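2-dehydropantoate 2-reductase, putative (Enterococcus faecalis, PDB 2EW2) probably catalyses the NADPH-dependent reduction of 2-dehydropantoate (ketopantoate) to (R)-pantoate, a step on the pathway to pantothenate. Local coordinates at residues E40-N45 / L60-P65; Q85-M90 / D115-Y120; E150-N155 / S179-V184; C207-F212 / Q251-N256. All blocks are in the same frame, centred on the assembly; numbering follows the deposited sequence.

Contact 1. Residues E40-N45 / L60-P65; sequences EAIRKN and LPIFSP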
loop_
_atom_site.group_PDB
_atom_site.type_symbol
_atom_site.label_atom_id
_atom_site.label_comp_id
_atom_site.label_asym_id
_atom_site.label_seq_id
_atom_site.Cartn_x
_atom_site.Cartn_y
_atom_site.Cartn_z
ATOM N N GLU B 40 17.029 -11.338 -40.834
ATOM C CA GLU B 40 18.025 -11.346 -41.918
ATOM C C GLU B 40 18.787 -12.664 -42.006
ATOM O O GLU B 40 18.969 -13.193 -43.105
ATOM C CB GLU B 40 19.003 -10.166 -41.781
ATOM C CG GLU B 40 18.328 -8.793 -41.894
ATOM C CD GLU B 40 19.212 -7.614 -41.449
ATOM O OE1 GLU B 40 20.447 -7.801 -41.288
ATOM O OE2 GLU B 40 18.669 -6.484 -41.275
ATOM N N ALA B 41 19.230 -13.184 -40.857
ATOM C CA ALA B 41 19.969 -14.443 -40.796
ATOM C C ALA B 41 19.095 -15.607 -41.255
ATOM O O ALA B 41 19.522 -16.441 -42.061
ATOM C CB ALA B 41 20.488 -14.695 -39.369
ATOM N N ILE B 42 17.860 -15.647 -40.758
ATOM C CA ILE B 42 16.931 -16.721 -41.128
ATOM C C ILE B 42 16.586 -16.694 -42.636
ATOM O O ILE B 42 16.532 -17.738 -43.267
ATOM C CB ILE B 42 15.658 -16.741 -40.215
ATOM C CG1 ILE B 42 16.060 -17.147 -38.795
ATOM C CG2 ILE B 42 14.606 -17.690 -40.771
ATOM C CD1 ILE B 42 14.994 -16.932 -37.748
ATOM N N ARG B 43 16.389 -15.505 -43.199
ATOM C CA ARG B 43 16.123 -15.349 -44.636
ATOM C C ARG B 43 17.296 -15.756 -45.528
ATOM O O ARG B 43 17.082 -16.306 -46.612
ATOM C CB ARG B 43 15.687 -13.916 -44.963
ATOM C CG ARG B 43 14.231 -13.686 -44.629
ATOM C CD ARG B 43 13.779 -12.289 -44.935
ATOM N NE ARG B 43 12.395 -12.116 -44.526
ATOM C CZ ARG B 43 11.806 -10.937 -44.366
ATOM N NH1 ARG B 43 12.484 -9.817 -44.592
ATOM N NH2 ARG B 43 10.538 -10.877 -43.972
ATOM N N LYS B 44 18.516 -15.466 -45.082
ATOM C CA LYS B 44 19.720 -15.873 -45.796
ATOM C C LYS B 44 19.916 -17.380 -45.708
ATOM O O LYS B 44 19.904 -18.076 -46.721
ATOM C CB LYS B 44 20.963 -15.181 -45.222
ATOM C CG LYS B 44 21.121 -13.699 -45.544
ATOM C CD LYS B 44 22.280 -13.119 -44.728
ATOM C CE LYS B 44 22.053 -11.668 -44.313
ATOM N NZ LYS B 44 22.845 -11.324 -43.084
ATOM N N ASN B 45 20.070 -17.873 -44.483
ATOM C CA ASN B 45 20.545 -19.234 -44.232
ATOM C C ASN B 45 19.528 -20.213 -43.658
ATOM O O ASN B 45 19.885 -21.340 -43.325
ATOM C CB ASN B 45 21.737 -19.187 -43.270
ATOM C CG ASN B 45 22.858 -18.296 -43.761
ATOM O OD1 ASN B 45 23.345 -18.444 -44.886
ATOM N ND2 ASN B 45 23.277 -17.356 -42.914
ATOM N N LEU B 60 12.333 -21.453 -43.016
ATOM C CA LEU B 60 10.995 -21.031 -42.636
ATOM C C LEU B 60 10.802 -19.600 -43.062
ATOM O O LEU B 60 11.748 -18.805 -43.003
ATOM C CB LEU B 60 10.772 -21.181 -41.120
ATOM C CG LEU B 60 10.804 -22.618 -40.569
ATOM C CD1 LEU B 60 10.689 -22.677 -39.045
ATOM C CD2 LEU B 60 9.734 -23.499 -41.216
ATOM N N PRO B 61 9.580 -19.262 -43.502
ATOM C CA PRO B 61 9.252 -17.867 -43.740
ATOM C C PRO B 61 9.259 -17.094 -42.428
ATOM O O PRO B 61 8.899 -17.633 -41.384
ATOM C CB PRO B 61 7.849 -17.912 -44.363
ATOM C CG PRO B 61 7.329 -19.256 -44.128
ATOM C CD PRO B 61 8.463 -20.178 -43.812
ATOM N N ILE B 62 9.722 -15.854 -42.479
ATOM C CA ILE B 62 9.790 -15.009 -41.285
ATOM C C ILE B 62 9.465 -13.573 -41.659
ATOM O O ILE B 62 9.887 -13.073 -42.710
ATOM C CB ILE B 62 11.161 -15.145 -40.535
ATOM C CG1 ILE B 62 11.155 -14.356 -39.218
ATOM C CG2 ILE B 62 12.341 -14.734 -41.430
ATOM C CD1 ILE B 62 12.277 -14.751 -38.227
ATOM N N PHE B 63 8.677 -12.923 -40.815
ATOM C CA PHE B 63 8.253 -11.559 -41.069
ATOM C C PHE B 63 8.380 -10.745 -39.795
ATOM O O PHE B 63 8.296 -11.293 -38.710
ATOM C CB PHE B 63 6.784 -11.560 -41.530
ATOM C CG PHE B 63 6.527 -12.395 -42.770
ATOM C CD1 PHE B 63 6.042 -13.677 -42.663
ATOM C CD2 PHE B 63 6.776 -11.873 -44.041
ATOM C CE1 PHE B 63 5.780 -14.458 -43.802
ATOM C CE2 PHE B 63 6.538 -12.643 -45.192
ATOM C CZ PHE B 63 6.040 -13.943 -45.069
ATOM N N SER B 64 8.601 -9.442 -39.924
ATOM C CA SER B 64 8.457 -8.549 -38.781
ATOM C C SER B 64 6.971 -8.232 -38.643
ATOM O O SER B 64 6.223 -8.348 -39.621
ATOM C CB SER B 64 9.281 -7.269 -38.962
ATOM O OG SER B 64 8.701 -6.415 -39.936
ATOM N N PRO B 65 6.518 -7.863 -37.428
ATOM C CA PRO B 65 5.100 -7.540 -37.266
ATOM C C PRO B 65 4.603 -6.434 -38.221
ATOM O O PRO B 65 3.500 -6.534 -38.756
ATOM C CB PRO B 65 5.013 -7.087 -35.801
ATOM C CG PRO B 65 6.163 -7.768 -35.139
ATOM C CD PRO B 65 7.255 -7.739 -36.155
HETATM O O HOH W 1 14.389 -19.166 -44.045
HETATM O O HOH W 2 10.772 -14.841 -45.229
#

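Contact 2. Residues Q85-M90 / D115-Y120; sequences QQLDAM and DVLEKY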
loop_
_atom_site.group_PDB
_atom_site.type_symbol
_atom_site.label_atom_id
_atom_site.label_comp_id
_atom_site.label_asym_id
_atom_site.label_seq_id
_atom_site.Cartn_x
_atom_site.Cartn_y
_atom_site.Cartn_z
ATOM N N GLN B 85 4.926 -7.115 -22.427
ATOM C CA GLN B 85 5.076 -5.693 -22.744
ATOM C C GLN B 85 4.896 -5.400 -24.237
ATOM O O GLN B 85 4.620 -4.266 -24.618
ATOM C CB GLN B 85 6.462 -5.200 -22.279
ATOM C CG GLN B 85 6.658 -5.136 -20.750
ATOM C CD GLN B 85 6.987 -6.489 -20.075
ATOM O OE1 GLN B 85 7.052 -7.543 -20.715
ATOM N NE2 GLN B 85 7.199 -6.441 -18.755
ATOM N N GLN B 86 5.070 -6.417 -25.078
ATOM C CA GLN B 86 4.941 -6.256 -26.525
ATOM C C GLN B 86 3.803 -7.079 -27.147
ATOM O O GLN B 86 3.589 -7.033 -28.364
ATOM C CB GLN B 86 6.260 -6.614 -27.198
ATOM C CG GLN B 86 7.371 -5.603 -26.927
ATOM C CD GLN B 86 8.722 -6.262 -26.755
ATOM O OE1 GLN B 86 8.987 -7.341 -27.311
ATOM N NE2 GLN B 86 9.597 -5.619 -25.973
ATOM N N LEU B 87 3.084 -7.824 -26.312
ATOM C CA LEU B 87 2.036 -8.724 -26.766
ATOM C C LEU B 87 0.915 -7.998 -27.499
ATOM O O LEU B 87 0.441 -8.461 -28.535
ATOM C CB LEU B 87 1.446 -9.502 -25.580
ATOM C CG LEU B 87 0.479 -10.648 -25.903
ATOM C CD1 LEU B 87 1.241 -11.834 -26.537
ATOM C CD2 LEU B 87 -0.276 -11.052 -24.645
ATOM N N ASP B 88 0.466 -6.873 -26.949
ATOM C CA ASP B 88 -0.648 -6.183 -27.560
ATOM C C ASP B 88 -0.280 -5.679 -28.952
ATOM O O ASP B 88 -1.025 -5.893 -29.896
ATOM C CB ASP B 88 -1.176 -5.056 -26.671
ATOM C CG ASP B 88 -2.314 -4.300 -27.322
ATOM O OD1 ASP B 88 -3.472 -4.722 -27.177
ATOM O OD2 ASP B 88 -2.045 -3.287 -27.992
ATOM N N ALA B 89 0.885 -5.048 -29.079
ATOM C CA ALA B 89 1.336 -4.521 -30.366
ATOM C C ALA B 89 1.608 -5.638 -31.375
ATOM O O ALA B 89 1.330 -5.483 -32.557
ATOM C CB ALA B 89 2.575 -3.659 -30.181
HETATM N N MSE B 90 2.132 -6.767 -30.899
HETATM C CA MSE B 90 2.330 -7.945 -31.732
HETATM C C MSE B 90 1.006 -8.494 -32.282
HETATM O O MSE B 90 0.901 -8.799 -33.474
HETATM C CB MSE B 90 3.074 -9.043 -30.951
HETATM C CG MSE B 90 3.010 -10.428 -31.591
HETATM SE SE MSE B 90 4.068 -10.565 -33.256
HETATM C CE MSE B 90 5.944 -10.550 -32.497
ATOM N N ASP B 115 -6.797 -11.373 -21.746
ATOM C CA ASP B 115 -7.540 -10.122 -21.852
ATOM C C ASP B 115 -7.007 -9.256 -22.988
ATOM O O ASP B 115 -7.751 -8.521 -23.602
ATOM C CB ASP B 115 -7.524 -9.361 -20.526
ATOM C CG ASP B 115 -8.162 -10.162 -19.382
ATOM O OD1 ASP B 115 -9.029 -11.029 -19.660
ATOM O OD2 ASP B 115 -7.798 -9.935 -18.207
ATOM N N VAL B 116 -5.716 -9.353 -23.275
ATOM C CA VAL B 116 -5.161 -8.683 -24.450
ATOM C C VAL B 116 -5.538 -9.475 -25.707
ATOM O O VAL B 116 -6.006 -8.904 -26.700
ATOM C CB VAL B 116 -3.611 -8.538 -24.352
ATOM C CG1 VAL B 116 -2.997 -8.301 -25.722
ATOM C CG2 VAL B 116 -3.224 -7.403 -23.406
ATOM N N LEU B 117 -5.331 -10.793 -25.651
ATOM C CA LEU B 117 -5.514 -11.672 -26.807
ATOM C C LEU B 117 -6.944 -11.615 -27.330
ATOM O O LEU B 117 -7.153 -11.599 -28.546
ATOM C CB LEU B 117 -5.079 -13.125 -26.489
ATOM C CG LEU B 117 -3.584 -13.337 -26.187
ATOM C CD1 LEU B 117 -3.268 -14.757 -25.705
ATOM C CD2 LEU B 117 -2.727 -12.976 -27.404
ATOM N N GLU B 118 -7.918 -11.542 -26.424
ATOM C CA GLU B 118 -9.331 -11.569 -26.820
ATOM C C GLU B 118 -9.773 -10.342 -27.641
ATOM O O GLU B 118 -10.832 -10.357 -28.262
ATOM C CB GLU B 118 -10.265 -11.840 -25.626
ATOM C CG GLU B 118 -10.589 -10.625 -24.770
ATOM C CD GLU B 118 -11.427 -10.971 -23.532
ATOM O OE1 GLU B 118 -12.172 -11.992 -23.574
ATOM O OE2 GLU B 118 -11.340 -10.218 -22.515
ATOM N N LYS B 119 -8.940 -9.302 -27.661
ATOM C CA LYS B 119 -9.162 -8.167 -28.549
ATOM C C LYS B 119 -8.959 -8.541 -30.015
ATOM O O LYS B 119 -9.499 -7.886 -30.904
ATOM C CB LYS B 119 -8.211 -7.029 -28.187
ATOM C CG LYS B 119 -8.430 -6.439 -26.804
ATOM C CD LYS B 119 -7.923 -5.007 -26.766
ATOM C CE LYS B 119 -6.437 -4.951 -26.590
ATOM N NZ LYS B 119 -5.938 -3.550 -26.776
ATOM N N TYR B 120 -8.175 -9.595 -30.257
ATOM C CA TYR B 120 -7.686 -9.915 -31.590
ATOM C C TYR B 120 -8.113 -11.296 -32.068
ATOM O O TYR B 120 -8.235 -11.528 -33.266
ATOM C CB TYR B 120 -6.158 -9.770 -31.627
ATOM C CG TYR B 120 -5.712 -8.407 -31.153
ATOM C CD1 TYR B 120 -4.966 -8.257 -29.984
ATOM C CD2 TYR B 120 -6.090 -7.257 -31.844
ATOM C CE1 TYR B 120 -4.557 -6.993 -29.549
ATOM C CE2 TYR B 120 -5.718 -5.993 -31.400
ATOM C CZ TYR B 120 -4.944 -5.871 -30.257
ATOM O OH TYR B 120 -4.554 -4.615 -29.834
#

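Contact 3. Residues E150-N155 / S179-V184; sequences EIELEN and SYSSNV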
loop_
_atom_site.group_PDB
_atom_site.type_symbol
_atom_site.label_atom_id
_atom_site.label_comp_id
_atom_site.label_asym_id
_atom_site.label_seq_id
_atom_site.Cartn_x
_atom_site.Cartn_y
_atom_site.Cartn_z
ATOM N N GLU B 150 8.216 -30.872 -22.013
ATOM C CA GLU B 150 6.816 -31.163 -22.250
ATOM C C GLU B 150 6.079 -29.842 -22.343
ATOM O O GLU B 150 6.623 -28.794 -21.983
ATOM C CB GLU B 150 6.222 -32.040 -21.131
ATOM C CG GLU B 150 6.292 -31.436 -19.731
ATOM C CD GLU B 150 5.496 -32.237 -18.695
ATOM O OE1 GLU B 150 4.418 -32.788 -19.033
ATOM O OE2 GLU B 150 5.943 -32.308 -17.535
ATOM N N ILE B 151 4.848 -29.895 -22.850
ATOM C CA ILE B 151 3.967 -28.739 -22.840
ATOM C C ILE B 151 2.640 -29.220 -22.302
ATOM O O ILE B 151 2.103 -30.213 -22.792
ATOM C CB ILE B 151 3.787 -28.130 -24.265
ATOM C CG1 ILE B 151 5.136 -27.716 -24.858
ATOM C CG2 ILE B 151 2.824 -26.895 -24.252
ATOM C CD1 ILE B 151 5.042 -27.096 -26.231
ATOM N N GLU B 152 2.127 -28.541 -21.279
ATOM C CA GLU B 152 0.782 -28.780 -20.791
ATOM C C GLU B 152 -0.088 -27.629 -21.315
ATOM O O GLU B 152 0.370 -26.486 -21.343
ATOM C CB GLU B 152 0.761 -28.825 -19.255
ATOM C CG GLU B 152 1.621 -29.949 -18.640
ATOM C CD GLU B 152 1.493 -30.031 -17.117
ATOM O OE1 GLU B 152 1.365 -28.969 -16.455
ATOM O OE2 GLU B 152 1.493 -31.167 -16.581
ATOM N N LEU B 153 -1.302 -27.931 -21.778
ATOM C CA LEU B 153 -2.184 -26.880 -22.292
ATOM C C LEU B 153 -3.635 -27.121 -21.911
ATOM O O LEU B 153 -4.025 -28.238 -21.541
ATOM C CB LEU B 153 -2.020 -26.678 -23.808
ATOM C CG LEU B 153 -2.422 -27.823 -24.750
ATOM C CD1 LEU B 153 -3.919 -27.756 -25.129
ATOM C CD2 LEU B 153 -1.564 -27.767 -25.993
ATOM N N GLU B 154 -4.426 -26.056 -21.984
ATOM C CA GLU B 154 -5.819 -26.093 -21.572
ATOM C C GLU B 154 -6.554 -25.007 -22.348
ATOM O O GLU B 154 -6.038 -23.917 -22.493
ATOM C CB GLU B 154 -5.927 -25.815 -20.054
ATOM C CG GLU B 154 -7.334 -25.966 -19.535
ATOM C CD GLU B 154 -7.508 -25.751 -18.036
ATOM O OE1 GLU B 154 -6.562 -25.347 -17.309
ATOM O OE2 GLU B 154 -8.648 -26.003 -17.581
ATOM N N ASN B 155 -7.738 -25.323 -22.871
ATOM C CA ASN B 155 -8.659 -24.308 -23.411
ATOM C C ASN B 155 -9.244 -23.503 -22.266
ATOM O O ASN B 155 -9.587 -24.064 -21.223
ATOM C CB ASN B 155 -9.819 -24.949 -24.188
ATOM C CG ASN B 155 -10.511 -26.048 -23.400
ATOM O OD1 ASN B 155 -11.713 -25.983 -23.125
ATOM N ND2 ASN B 155 -9.748 -27.064 -23.022
ATOM N N SER B 179 0.506 -32.580 -23.214
ATOM C CA SER B 179 -0.604 -33.211 -22.554
ATOM C C SER B 179 -1.702 -32.179 -22.323
ATOM O O SER B 179 -1.423 -30.993 -22.146
ATOM C CB SER B 179 -0.179 -33.841 -21.224
ATOM O OG SER B 179 0.070 -32.861 -20.244
ATOM N N TYR B 180 -2.946 -32.632 -22.330
ATOM C CA TYR B 180 -4.054 -31.772 -21.954
ATOM C C TYR B 180 -4.072 -31.775 -20.441
ATOM O O TYR B 180 -3.965 -32.844 -19.825
ATOM C CB TYR B 180 -5.382 -32.323 -22.489
ATOM C CG TYR B 180 -6.542 -31.421 -22.151
ATOM C CD1 TYR B 180 -6.856 -30.335 -22.971
ATOM C CD2 TYR B 180 -7.304 -31.627 -20.988
ATOM C CE1 TYR B 180 -7.908 -29.471 -22.651
ATOM C CE2 TYR B 180 -8.366 -30.766 -20.657
ATOM C CZ TYR B 180 -8.652 -29.694 -21.503
ATOM O OH TYR B 180 -9.695 -28.845 -21.208
ATOM N N SER B 181 -4.178 -30.599 -19.830
ATOM C CA SER B 181 -4.251 -30.534 -18.376
ATOM C C SER B 181 -5.312 -29.548 -17.926
ATOM O O SER B 181 -5.291 -28.367 -18.307
ATOM C CB SER B 181 -2.893 -30.159 -17.762
ATOM O OG SER B 181 -3.017 -29.903 -16.353
ATOM N N SER B 182 -6.220 -30.023 -17.088
ATOM C CA SER B 182 -7.211 -29.153 -16.477
ATOM C C SER B 182 -6.678 -28.420 -15.220
ATOM O O SER B 182 -7.467 -27.881 -14.421
ATOM C CB SER B 182 -8.460 -29.959 -16.133
ATOM O OG SER B 182 -8.121 -30.940 -15.164
ATOM N N ASN B 183 -5.358 -28.405 -15.024
ATOM C CA ASN B 183 -4.787 -27.661 -13.902
ATOM C C ASN B 183 -3.948 -26.470 -14.349
ATOM O O ASN B 183 -3.411 -25.758 -13.510
ATOM C CB ASN B 183 -3.973 -28.565 -12.945
ATOM C CG ASN B 183 -3.751 -27.914 -11.558
ATOM O OD1 ASN B 183 -4.701 -27.450 -10.917
ATOM N ND2 ASN B 183 -2.498 -27.877 -11.105
ATOM N N VAL B 184 -3.845 -26.247 -15.664
ATOM C CA VAL B 184 -2.975 -25.187 -16.202
ATOM C C VAL B 184 -3.374 -23.788 -15.692
ATOM O O VAL B 184 -2.542 -23.044 -15.164
ATOM C CB VAL B 184 -2.929 -25.199 -17.747
ATOM C CG1 VAL B 184 -2.055 -24.041 -18.264
ATOM C CG2 VAL B 184 -2.389 -26.516 -18.233
HETATM O O HOH W 3 3.164 -33.677 -21.331
HETATM O O HOH W 4 -0.623 -27.889 -14.940
HETATM O O HOH W 5 -7.113 -25.106 -14.298
HETATM O O HOH W 6 -9.999 -27.991 -18.627
#

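Contact 4. Residues C207-F212 / Q251-N256; sequences CNIAEF and QTYDPN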
loop_
_atom_site.group_PDB
_atom_site.type_symbol
_atom_site.label_atom_id
_atom_site.label_comp_id
_atom_site.label_asym_id
_atom_site.label_seq_id
_atom_site.Cartn_x
_atom_site.Cartn_y
_atom_site.Cartn_z
ATOM N N CYS B 207 13.510 -5.764 2.193
ATOM C CA CYS B 207 13.890 -6.839 3.098
ATOM C C CYS B 207 13.869 -8.193 2.369
ATOM O O CYS B 207 13.335 -8.300 1.259
ATOM C CB CYS B 207 12.968 -6.861 4.316
ATOM S SG CYS B 207 11.233 -7.314 3.963
ATOM N N ASN B 208 14.457 -9.218 2.983
ATOM C CA ASN B 208 14.411 -10.551 2.396
ATOM C C ASN B 208 13.180 -11.308 2.869
ATOM O O ASN B 208 12.385 -10.770 3.664
ATOM C CB ASN B 208 15.725 -11.338 2.600
ATOM C CG ASN B 208 15.995 -11.720 4.060
ATOM O OD1 ASN B 208 15.089 -12.055 4.819
ATOM N ND2 ASN B 208 17.275 -11.717 4.435
ATOM N N ILE B 209 13.030 -12.542 2.386
ATOM C CA ILE B 209 11.800 -13.318 2.581
ATOM C C ILE B 209 11.517 -13.670 4.047
ATOM O O ILE B 209 10.399 -13.438 4.549
ATOM C CB ILE B 209 11.780 -14.576 1.675
ATOM C CG1 ILE B 209 11.747 -14.144 0.199
ATOM C CG2 ILE B 209 10.588 -15.465 2.012
ATOM C CD1 ILE B 209 11.940 -15.278 -0.813
ATOM N N ALA B 210 12.522 -14.227 4.729
ATOM C CA ALA B 210 12.409 -14.546 6.152
ATOM C C ALA B 210 12.195 -13.297 7.015
ATOM O O ALA B 210 11.446 -13.348 7.989
ATOM C CB ALA B 210 13.658 -15.314 6.632
ATOM N N GLU B 211 12.881 -12.200 6.683
ATOM C CA GLU B 211 12.733 -10.936 7.411
ATOM C C GLU B 211 11.293 -10.478 7.286
ATOM O O GLU B 211 10.663 -10.139 8.287
ATOM C CB GLU B 211 13.670 -9.843 6.869
ATOM C CG GLU B 211 15.140 -9.975 7.309
ATOM C CD GLU B 211 16.064 -8.976 6.614
ATOM O OE1 GLU B 211 15.767 -8.565 5.482
ATOM O OE2 GLU B 211 17.101 -8.584 7.207
ATOM N N PHE B 212 10.761 -10.510 6.061
ATOM C CA PHE B 212 9.340 -10.216 5.872
ATOM C C PHE B 212 8.431 -11.161 6.671
ATOM O O PHE B 212 7.536 -10.715 7.404
ATOM C CB PHE B 212 8.905 -10.201 4.399
ATOM C CG PHE B 212 7.435 -9.940 4.256
ATOM C CD1 PHE B 212 6.939 -8.642 4.342
ATOM C CD2 PHE B 212 6.537 -10.994 4.166
ATOM C CE1 PHE B 212 5.559 -8.403 4.291
ATOM C CE2 PHE B 212 5.166 -10.750 4.122
ATOM C CZ PHE B 212 4.688 -9.471 4.183
ATOM N N GLN B 251 6.260 -21.610 4.091
ATOM C CA GLN B 251 7.403 -22.504 3.864
ATOM C C GLN B 251 8.605 -21.818 3.185
ATOM O O GLN B 251 9.744 -22.251 3.359
ATOM C CB GLN B 251 6.963 -23.759 3.093
ATOM C CG GLN B 251 6.057 -24.697 3.896
ATOM C CD GLN B 251 5.415 -25.802 3.060
ATOM O OE1 GLN B 251 5.384 -25.744 1.825
ATOM N NE2 GLN B 251 4.880 -26.811 3.741
ATOM N N THR B 252 8.358 -20.747 2.432
ATOM C CA THR B 252 9.429 -19.959 1.821
ATOM C C THR B 252 10.214 -19.154 2.856
ATOM O O THR B 252 11.355 -18.791 2.600
ATOM C CB THR B 252 8.929 -19.024 0.664
ATOM O OG1 THR B 252 8.217 -17.899 1.197
ATOM C CG2 THR B 252 8.021 -19.785 -0.304
ATOM N N TYR B 253 9.616 -18.898 4.025
ATOM C CA TYR B 253 10.278 -18.144 5.107
ATOM C C TYR B 253 11.453 -18.918 5.721
ATOM O O TYR B 253 12.340 -18.320 6.334
ATOM C CB TYR B 253 9.306 -17.796 6.250
ATOM C CG TYR B 253 8.045 -16.984 5.918
ATOM C CD1 TYR B 253 6.946 -17.001 6.788
ATOM C CD2 TYR B 253 7.954 -16.213 4.762
ATOM C CE1 TYR B 253 5.796 -16.271 6.521
ATOM C CE2 TYR B 253 6.800 -15.470 4.477
ATOM C CZ TYR B 253 5.727 -15.501 5.362
ATOM O OH TYR B 253 4.594 -14.766 5.082
ATOM N N ASP B 254 11.434 -20.242 5.601
ATOM C CA ASP B 254 12.492 -21.082 6.187
ATOM C C ASP B 254 13.883 -20.672 5.709
ATOM O O ASP B 254 14.159 -20.723 4.512
ATOM C CB ASP B 254 12.238 -22.555 5.863
ATOM C CG ASP B 254 13.118 -23.508 6.685
ATOM O OD1 ASP B 254 14.162 -23.102 7.237
ATOM O OD2 ASP B 254 12.757 -24.691 6.760
ATOM N N PRO B 255 14.763 -20.248 6.641
ATOM C CA PRO B 255 16.109 -19.905 6.185
ATOM C C PRO B 255 16.891 -21.120 5.635
ATOM O O PRO B 255 17.828 -20.923 4.859
ATOM C CB PRO B 255 16.777 -19.300 7.428
ATOM C CG PRO B 255 15.982 -19.773 8.580
ATOM C CD PRO B 255 14.589 -20.036 8.091
ATOM N N ASN B 256 16.485 -22.343 5.994
ATOM C CA ASN B 256 17.037 -23.566 5.356
ATOM C C ASN B 256 16.661 -23.693 3.880
ATOM O O ASN B 256 17.399 -24.297 3.098
ATOM C CB ASN B 256 16.599 -24.842 6.080
ATOM C CG ASN B 256 17.034 -24.880 7.526
ATOM O OD1 ASN B 256 18.167 -24.510 7.867
ATOM N ND2 ASN B 256 16.133 -25.339 8.398
#

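Contact 1. Residues E40-N45 / L60-P65
Ile42, on the inner side of helix 36-45, reaches Ile62 with two of its branches. CD1 meets CD1 of Ile62 at 3.5 Å, and CG2 of Ile42 lies 3.8 Å from CG2 of Ile62, the two side chains crossing at about a right angle. The backbone of Ile42 joins in through a water, which donates to Ile42 O at 2.7 Å and to Leu60 O at 2.9 Å. Arg43, one residue on, lies at the more exposed border. Its chain runs extended from CG to NE (chi2 180°, chi3 -177°), with CG 3.9 Å from CG2 of Ile62. NH2 then donates to Ile62 O at 2.6 Å; the carbonyl oxygen lies 22° out of the guanidinium plane, and NE adds a weak bond to the same oxygen. A second water accepts from both Arg43 NE and Ile62 N. NH2 has another partner in Glu67, with which it forms a salt bridge. Strand 62-63 in turn pairs with strand 28-32 through backbone bonds from Phe63 to Leu31. A helix packed on parallel strands at the sheet border is the layering expected of a Rossmann-type nucleotide-binding domain.

Contact 2. Residues Q85-M90 / D115-Y120
Asp88 carries CG anti to its backbone N (chi1 178°), while Tyr120 has its ring carbon CG anti to its own carbonyl carbon (chi1 -54°), and the carboxylate and the phenol meet between the two segments. This is helix-to-helix packing within the Rossmann-type domain: helix 84-94 lies against segment 115-120, which begins in helix 114-117. A single oxygen, Asp88 OD1, takes both polar bonds. Lys119 brings NZ to 2.8 Å from Asp88 OD1 on its syn side, 27° out of the carboxylate plane, completing a salt bridge. The hydroxyl of Tyr120 donates to the same oxygen at 2.9 Å from above the carboxylate plane, and the two donors approach from opposite faces of that plane. Two donors, one of them charged, would be expected to favour the ionised carboxylate.

Deeper in, the contact is apolar. CG1 of Val116 rests 3.7 Å from CA of Asp88 and also meets CD2 of Leu87 at 4.0 Å. CD2 of Leu87 further touches CD2 of Leu117, whose side chain crosses it at about a right angle and continues inward to Val104 and Ile126 of the sheet. Lys119 also packs on the tyrosine: its CB sits over the centre of the Tyr120 ring, 3.8 Å above the plane, while Asp88 OD1 lies at the ring edge.

Contact 3. Residues E150-N155 / S179-V184
Leu153 and Tyr180 form a parallel bridge, as do Glu152 and Ser179, closing the beta-alpha-beta unit made by strand 151-155, helix 161-173 and strand 178-180. Three backbone bonds hold it: Ser179 N to Ile151 O, Leu153 N to Ser179 O, and Ser181 N to Leu153 O at 2.9 Å, this last nearly straight at 171°. CA-H...O contacts from Glu152 CA to Ser179 O and from Tyr180 CA to Leu153 O accompany them.

Apolar packing divides between the two faces. CG2 of Val184 meets CB of Glu152 at 4.0 Å, whereas the side chain of Leu153 turns to the Tyr180 face, toward Ala164 and Val167 of helix 161-173.

Polar side chains gather where the chain leaves strand 178-180. Ser181 OG accepts from Asn183 N at 3.1 Å in an ST turn. Glu154 places CG anti to its backbone N (chi1 -175°), and its extended chain runs past the Ser181-Val184 beta turn, where OE1 accepts from Arg185 N. One water donates to OE1 and to Ser182 O. Another bridges the second carboxylate oxygen to the phenol, lying 2.6 Å from Glu154 OE2 and 2.7 Å from Tyr180 OH.

Contact 4. Residues C207-F212 / Q251-N256
Ile209 and Ala210 meet Thr252 and Tyr253 where the start of helix 209-214 packs on the last part of helix 242-252 and the residues after it, in the all-helical C-terminal domain of the ketopantoate reductase family. No hydrogen bond spans the contact. CG2 of Ile209 is its hub, 3.5 Å from both Thr252 O and Thr252 OG1, and 3.9 Å from CD2 at the edge of the Tyr253 ring. CB of Ala210 packs on Tyr253 O at 3.3 Å. Farther along, CE2 of Phe212 approaches Tyr253 OH at 4.2 Å, the hydroxyl lying at the edge of the phenylalanine ring.

Beyond this shell, Thr252 OG1 bonds to Ile249 O within its own helix, and Leu198 backs Ile209, Phe212 and Thr252. Just past Tyr253, Asp254 OD1 accepts from Asn256 N in an Asx turn. The helix start is fixed by a capping box: Glu211 N donates to Asn208 OD1, and Asn208 N returns a bond of 2.9 Å to Glu211 OE1, nearly straight at 173°.

Contacts 1, 2 and 3 belong to the Rossmann-type part of the chain, while contact 4 lies in the helical C-terminal part, about 47 Å from contact 1 between centres. Contacts 1 and 3 reach opposite ends of the same eight-stranded sheet, but contact 1 sets a helix on an end strand and contact 3 joins two strands edge to edge. Contacts 1 and 2 touch directly, Pro65 CG packing 3.8 Å from Met90 CE. Contacts 1 and 4 are largely buried; contacts 2 and 3 are partly buried. Charged side chains mark the borders of contacts 1 and 2, backbone bonds and waters dominate contact 3, and contact 4 relies on packing alone.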